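Alpha/beta hydrolase fold protein (Sphaerobacter thermophilus, PDB 3R0V) probably acts as a hydrolase of the alpha/beta hydrolase family and can hold D-malate in a pocket. Local coordinates at residues L114-P119 with T209-G214; I197-F202 with A225-D230. All blocks are in the same frame, centred on the assembly; numbering follows the deposited sequence. Where two conformers were deposited one is given.

Contact 1: residues L114-P119 with T209-G214; sequences LAVFEP and TLVMDG
M212, a selenomethionine, lies against F117 and A115 of the neighbouring strand, and its chain traces much of the apolar contact. Its CB sits beside the ring of F117, 4.0 Å from F117 CD1 and a little nearer to V116 O. Beyond CG and SE the chain bends (chi3 -69°), which brings the methyl CE back over V116 O and to 3.9 Å from A115 CB. The side chains of M212 and F117 cross at about a right angle.

The two strands run parallel, side by side in the central sheet of the alpha/beta hydrolase fold, and the chain between them is largely helical, consistent with the cap commonly inserted at this point of the fold. Their ladder alternates in direction: L210 N donates to L114 O, V116 N to L210 O, M212 N to V116 O, and finally E118 N to M212 O. Helix 249-260 packs on the face bearing A115, L210 and M212. On the other face V116 CG2 meets V211 CG2 at 4.0 Å, where helices 96-106 and 219-231 lie.

Beyond its backbone bond, E118 lays CG over the centre of the F117 ring, 3.4 Å above the plane, while CE1 of that ring reaches D213 C at 3.9 Å. An alanine at F117 would probably open a gap beside M212 CB and leave E118 CG without the ring beneath it, so that the glutamate chain could turn more easily. E118 OE2 makes its stronger bond to S217 OG and takes only a weak one from G214 N, at 3.4 Å. The E118 side chain lies about 6 Å from the bound D-malate.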
loop_
_atom_site.group_PDB
_atom_site.type_symbol
_atom_site.label_atom_id
_atom_site.label_comp_id
_atom_site.label_asym_id
_atom_site.label_seq_id
_atom_site.Cartn_x
_atom_site.Cartn_y
_atom_site.Cartn_z
ATOM N N LEU A 114 -5.676 2.065 -12.415
ATOM C CA LEU A 114 -5.332 1.780 -11.021
ATOM C C LEU A 114 -5.514 0.310 -10.694
ATOM O O LEU A 114 -6.588 -0.231 -10.932
ATOM C CB LEU A 114 -6.221 2.611 -10.097
ATOM C CG LEU A 114 -6.076 2.352 -8.590
ATOM C CD1 LEU A 114 -4.661 2.655 -8.098
ATOM C CD2 LEU A 114 -7.104 3.168 -7.812
ATOM N N ALA A 115 -4.476 -0.324 -10.135
ATOM C CA ALA A 115 -4.576 -1.687 -9.641
ATOM C C ALA A 115 -4.237 -1.664 -8.163
ATOM O O ALA A 115 -3.298 -0.983 -7.735
ATOM C CB ALA A 115 -3.620 -2.596 -10.393
ATOM N N VAL A 116 -5.021 -2.397 -7.379
ATOM C CA VAL A 116 -4.801 -2.464 -5.936
ATOM C C VAL A 116 -4.840 -3.907 -5.446
ATOM O O VAL A 116 -5.670 -4.704 -5.888
ATOM C CB VAL A 116 -5.838 -1.612 -5.168
ATOM C CG1 VAL A 116 -5.640 -0.124 -5.450
ATOM C CG2 VAL A 116 -7.275 -2.051 -5.506
ATOM N N PHE A 117 -3.923 -4.238 -4.544
ATOM C CA PHE A 117 -3.860 -5.577 -3.975
ATOM C C PHE A 117 -4.198 -5.537 -2.487
ATOM O O PHE A 117 -3.542 -4.839 -1.698
ATOM C CB PHE A 117 -2.461 -6.162 -4.172
ATOM C CG PHE A 117 -2.262 -7.516 -3.545
ATOM C CD1 PHE A 117 -2.722 -8.660 -4.175
ATOM C CD2 PHE A 117 -1.593 -7.638 -2.335
ATOM C CE1 PHE A 117 -2.530 -9.915 -3.603
ATOM C CE2 PHE A 117 -1.390 -8.896 -1.758
ATOM C CZ PHE A 117 -1.859 -10.028 -2.395
ATOM N N GLU A 118 -5.224 -6.298 -2.116
ATOM C CA GLU A 118 -5.617 -6.473 -0.709
ATOM C C GLU A 118 -5.701 -5.169 0.091
ATOM O O GLU A 118 -5.123 -5.053 1.168
ATOM C CB GLU A 118 -4.697 -7.481 0.003
ATOM C CG GLU A 118 -4.709 -8.863 -0.652
ATOM C CD GLU A 118 -3.961 -9.922 0.136
ATOM O OE1 GLU A 118 -3.163 -9.577 1.036
ATOM O OE2 GLU A 118 -4.177 -11.116 -0.149
ATOM N N PRO A 119 -6.439 -4.176 -0.415
ATOM C CA PRO A 119 -6.680 -2.988 0.413
ATOM C C PRO A 119 -7.368 -3.388 1.727
ATOM O O PRO A 119 -8.422 -4.025 1.687
ATOM C CB PRO A 119 -7.616 -2.135 -0.460
ATOM C CG PRO A 119 -8.185 -3.069 -1.460
ATOM C CD PRO A 119 -7.172 -4.145 -1.692
ATOM N N THR A 209 -10.082 0.160 -13.174
ATOM C CA THR A 209 -9.541 -0.265 -11.891
ATOM C C THR A 209 -9.547 -1.784 -11.782
ATOM O O THR A 209 -10.448 -2.463 -12.280
ATOM C CB THR A 209 -10.333 0.362 -10.719
ATOM O OG1 THR A 209 -10.207 1.785 -10.784
ATOM C CG2 THR A 209 -9.793 -0.095 -9.365
ATOM N N LEU A 210 -8.514 -2.306 -11.133
ATOM C CA LEU A 210 -8.366 -3.737 -10.890
ATOM C C LEU A 210 -8.144 -3.960 -9.402
ATOM O O LEU A 210 -7.248 -3.362 -8.818
ATOM C CB LEU A 210 -7.176 -4.257 -11.683
ATOM C CG LEU A 210 -6.675 -5.653 -11.343
ATOM C CD1 LEU A 210 -7.770 -6.639 -11.634
ATOM C CD2 LEU A 210 -5.434 -5.979 -12.146
ATOM N N VAL A 211 -8.982 -4.793 -8.792
ATOM C CA VAL A 211 -8.870 -5.090 -7.374
ATOM C C VAL A 211 -8.475 -6.549 -7.246
ATOM O O VAL A 211 -9.151 -7.423 -7.790
ATOM C CB VAL A 211 -10.209 -4.883 -6.659
ATOM C CG1 VAL A 211 -10.027 -5.128 -5.160
ATOM C CG2 VAL A 211 -10.749 -3.485 -6.902
HETATM N N MSE A 212 -7.374 -6.818 -6.561
HETATM C CA MSE A 212 -6.849 -8.178 -6.472
HETATM C C MSE A 212 -6.771 -8.647 -5.044
HETATM O O MSE A 212 -6.491 -7.869 -4.138
HETATM C CB MSE A 212 -5.440 -8.259 -7.056
HETATM C CG MSE A 212 -5.371 -8.317 -8.575
HETATM SE SE MSE A 212 -3.562 -7.924 -9.193
HETATM C CE MSE A 212 -3.645 -6.129 -8.680
ATOM N N ASP A 213 -7.006 -9.940 -4.855
ATOM C CA ASP A 213 -6.638 -10.603 -3.615
ATOM C C ASP A 213 -5.899 -11.883 -3.954
ATOM O O ASP A 213 -5.714 -12.203 -5.131
ATOM C CB ASP A 213 -7.833 -10.817 -2.671
ATOM C CG ASP A 213 -8.936 -11.667 -3.274
ATOM O OD1 ASP A 213 -8.758 -12.237 -4.371
ATOM O OD2 ASP A 213 -10.009 -11.773 -2.628
ATOM N N GLY A 214 -5.429 -12.574 -2.927
ATOM C CA GLY A 214 -4.579 -13.735 -3.111
ATOM C C GLY A 214 -5.253 -14.997 -2.616
ATOM O O GLY A 214 -6.285 -14.952 -1.938
#

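Contact 2: residues I197-F202 with A225-D230; sequences IPTARF and AQELAD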
loop_
_atom_site.group_PDB
_atom_site.type_symbol
_atom_site.label_atom_id
_atom_site.label_comp_id
_atom_site.label_asym_id
_atom_site.label_seq_id
_atom_site.Cartn_x
_atom_site.Cartn_y
_atom_site.Cartn_z
ATOM N N ILE A 197 -14.848 1.877 4.308
ATOM C CA ILE A 197 -14.660 2.405 2.961
ATOM C C ILE A 197 -15.379 3.741 2.773
ATOM O O ILE A 197 -16.562 3.852 3.077
ATOM C CB ILE A 197 -15.187 1.425 1.902
ATOM C CG1 ILE A 197 -14.446 0.090 1.995
ATOM C CG2 ILE A 197 -15.052 2.042 0.501
ATOM C CD1 ILE A 197 -15.002 -0.966 1.091
ATOM N N PRO A 198 -14.665 4.762 2.269
ATOM C CA PRO A 198 -15.351 6.008 1.892
ATOM C C PRO A 198 -16.075 5.824 0.562
ATOM O O PRO A 198 -15.623 6.261 -0.497
ATOM C CB PRO A 198 -14.211 7.028 1.777
ATOM C CG PRO A 198 -12.999 6.219 1.475
ATOM C CD PRO A 198 -13.202 4.853 2.104
ATOM N N THR A 199 -17.205 5.135 0.636
ATOM C CA THR A 199 -17.948 4.705 -0.536
ATOM C C THR A 199 -18.286 5.824 -1.514
ATOM O O THR A 199 -18.095 5.667 -2.725
ATOM C CB THR A 199 -19.244 4.008 -0.110
ATOM O OG1 THR A 199 -18.912 2.829 0.625
ATOM C CG2 THR A 199 -20.093 3.647 -1.325
ATOM N N ALA A 200 -18.786 6.941 -0.990
ATOM C CA ALA A 200 -19.159 8.080 -1.825
ATOM C C ALA A 200 -17.982 8.521 -2.684
ATOM O O ALA A 200 -18.129 8.740 -3.893
ATOM C CB ALA A 200 -19.646 9.229 -0.969
ATOM N N ARG A 201 -16.812 8.636 -2.068
ATOM C CA ARG A 201 -15.617 9.057 -2.795
ATOM C C ARG A 201 -15.145 8.032 -3.811
ATOM O O ARG A 201 -14.824 8.375 -4.950
ATOM C CB ARG A 201 -14.480 9.347 -1.830
ATOM C CG ARG A 201 -14.788 10.466 -0.864
ATOM C CD ARG A 201 -13.513 10.922 -0.201
ATOM N NE ARG A 201 -12.680 11.661 -1.143
ATOM C CZ ARG A 201 -11.359 11.754 -1.049
ATOM N NH1 ARG A 201 -10.723 11.142 -0.061
ATOM N NH2 ARG A 201 -10.671 12.457 -1.947
ATOM N N PHE A 202 -15.091 6.766 -3.411
ATOM C CA PHE A 202 -14.569 5.754 -4.310
ATOM C C PHE A 202 -15.524 5.475 -5.471
ATOM O O PHE A 202 -15.079 5.132 -6.564
ATOM C CB PHE A 202 -14.191 4.471 -3.551
ATOM C CG PHE A 202 -13.018 4.632 -2.595
ATOM C CD1 PHE A 202 -12.298 5.826 -2.520
ATOM C CD2 PHE A 202 -12.620 3.567 -1.793
ATOM C CE1 PHE A 202 -11.222 5.955 -1.640
ATOM C CE2 PHE A 202 -11.545 3.686 -0.930
ATOM C CZ PHE A 202 -10.847 4.872 -0.852
ATOM N N ALA A 225 -12.585 -6.791 -1.059
ATOM C CA ALA A 225 -12.236 -6.720 -2.468
ATOM C C ALA A 225 -13.485 -6.761 -3.338
ATOM O O ALA A 225 -13.641 -5.973 -4.279
ATOM C CB ALA A 225 -11.275 -7.837 -2.838
ATOM N N GLN A 226 -14.395 -7.668 -3.012
ATOM C CA GLN A 226 -15.642 -7.791 -3.750
ATOM C C GLN A 226 -16.417 -6.483 -3.695
ATOM O O GLN A 226 -16.970 -6.021 -4.694
ATOM C CB GLN A 226 -16.494 -8.926 -3.168
ATOM C CG GLN A 226 -17.655 -9.354 -4.076
ATOM C CD GLN A 226 -18.914 -8.507 -3.911
ATOM O OE1 GLN A 226 -19.759 -8.465 -4.809
ATOM N NE2 GLN A 226 -19.053 -7.844 -2.759
ATOM N N GLU A 227 -16.485 -5.894 -2.508
ATOM C CA GLU A 227 -17.271 -4.680 -2.352
ATOM C C GLU A 227 -16.629 -3.523 -3.118
ATOM O O GLU A 227 -17.325 -2.763 -3.778
ATOM C CB GLU A 227 -17.464 -4.287 -0.893
ATOM C CG GLU A 227 -18.258 -2.979 -0.772
ATOM C CD GLU A 227 -18.741 -2.669 0.640
ATOM O OE1 GLU A 227 -19.145 -3.604 1.369
ATOM O OE2 GLU A 227 -18.728 -1.474 1.015
ATOM N N LEU A 228 -15.310 -3.383 -3.034
ATOM C CA LEU A 228 -14.637 -2.304 -3.762
ATOM C C LEU A 228 -14.853 -2.450 -5.264
ATOM O O LEU A 228 -15.077 -1.457 -5.963
ATOM C CB LEU A 228 -13.144 -2.288 -3.466
ATOM C CG LEU A 228 -12.781 -1.725 -2.095
ATOM C CD1 LEU A 228 -11.332 -2.018 -1.752
ATOM C CD2 LEU A 228 -13.036 -0.228 -2.063
ATOM N N ALA A 229 -14.783 -3.678 -5.769
ATOM C CA ALA A 229 -14.934 -3.895 -7.209
ATOM C C ALA A 229 -16.367 -3.674 -7.674
ATOM O O ALA A 229 -16.621 -3.552 -8.875
ATOM C CB ALA A 229 -14.447 -5.285 -7.598
ATOM N N ASP A 230 -17.298 -3.614 -6.728
ATOM C CA ASP A 230 -18.685 -3.290 -7.041
ATOM C C ASP A 230 -18.918 -1.776 -6.931
ATOM O O ASP A 230 -19.616 -1.174 -7.756
ATOM C CB ASP A 230 -19.628 -4.064 -6.109
ATOM C CG ASP A 230 -21.092 -3.902 -6.481
ATOM O OD1 ASP A 230 -21.522 -4.500 -7.489
ATOM O OD2 ASP A 230 -21.817 -3.189 -5.758
HETATM O O HOH W 1 -18.120 0.515 -0.774
#
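Helix 219-231 is the connection of a beta-alpha-beta crossover, joining the parallel strands 209-213 and 235-239 of the alpha/beta hydrolase sheet, and one flank of it packs against the short helix 199-202, which precedes the first of these strands, and the residues leading into it. The contact is small, 183 Å² in all, and rests on I197, F202, E227 and L228.

L228 is the meeting point. Its CD2 methyl stands 3.8 Å from I197 CD1 and equally near F202 CD2, so that one branch fills the angle between an aliphatic chain and an aromatic ring. It comes to the edge of the F202 ring, near the ring plane. A face of that ring is occupied from within its own segment: P198 CG lies 3.4 Å above the ring plane, nearer its border than its middle. P198 also holds the N-cap position of the short helix, its O accepting from F202 N, which ties proline and phenylalanine together through both backbone and side chain.

I197 extends toward helix 219-231 with CD1 anti to CA (chi2 174°), and this places the methyl between L228 and the carboxylate of E227. The I197 and E227 side chains run alongside each other with opposite headings, I197 CD1 lying 3.8 Å from E227 OE2, a plain packing contact of methyl and oxygen. Around them, Y121 and V123 touch I197, V123 also meets E227, and L102 and L103 of helix 96-106 back F202.

The polar link lies at the more exposed margin, where T199 OG1 and E227 OE2 are 4.3 Å apart. A single water bridges them, 2.8 Å from T199 OG1 and donating a hydrogen to E227 OE2 at 2.7 Å.

In the fold
Contact 1 is a buried pairing within the central sheet, held by a backbone ladder with apolar side chains on both faces; contact 2 is a partly buried packing of helix 219-231 against a short helix and the loop leading into it, farther from the centre of the chain, where methyl groups do the work and a water joins the polar atoms. Strand 209-213 connects them in sequence, following helix 199-202 and preceding helix 219-231. In space they share an interface: V211 packs on A225 and A229, and P119 on L228. The same helix thus lies on the sheet through A225 and meets 197-202 through E227 and L228. Contact 1 also reaches closer to the bound D-malate.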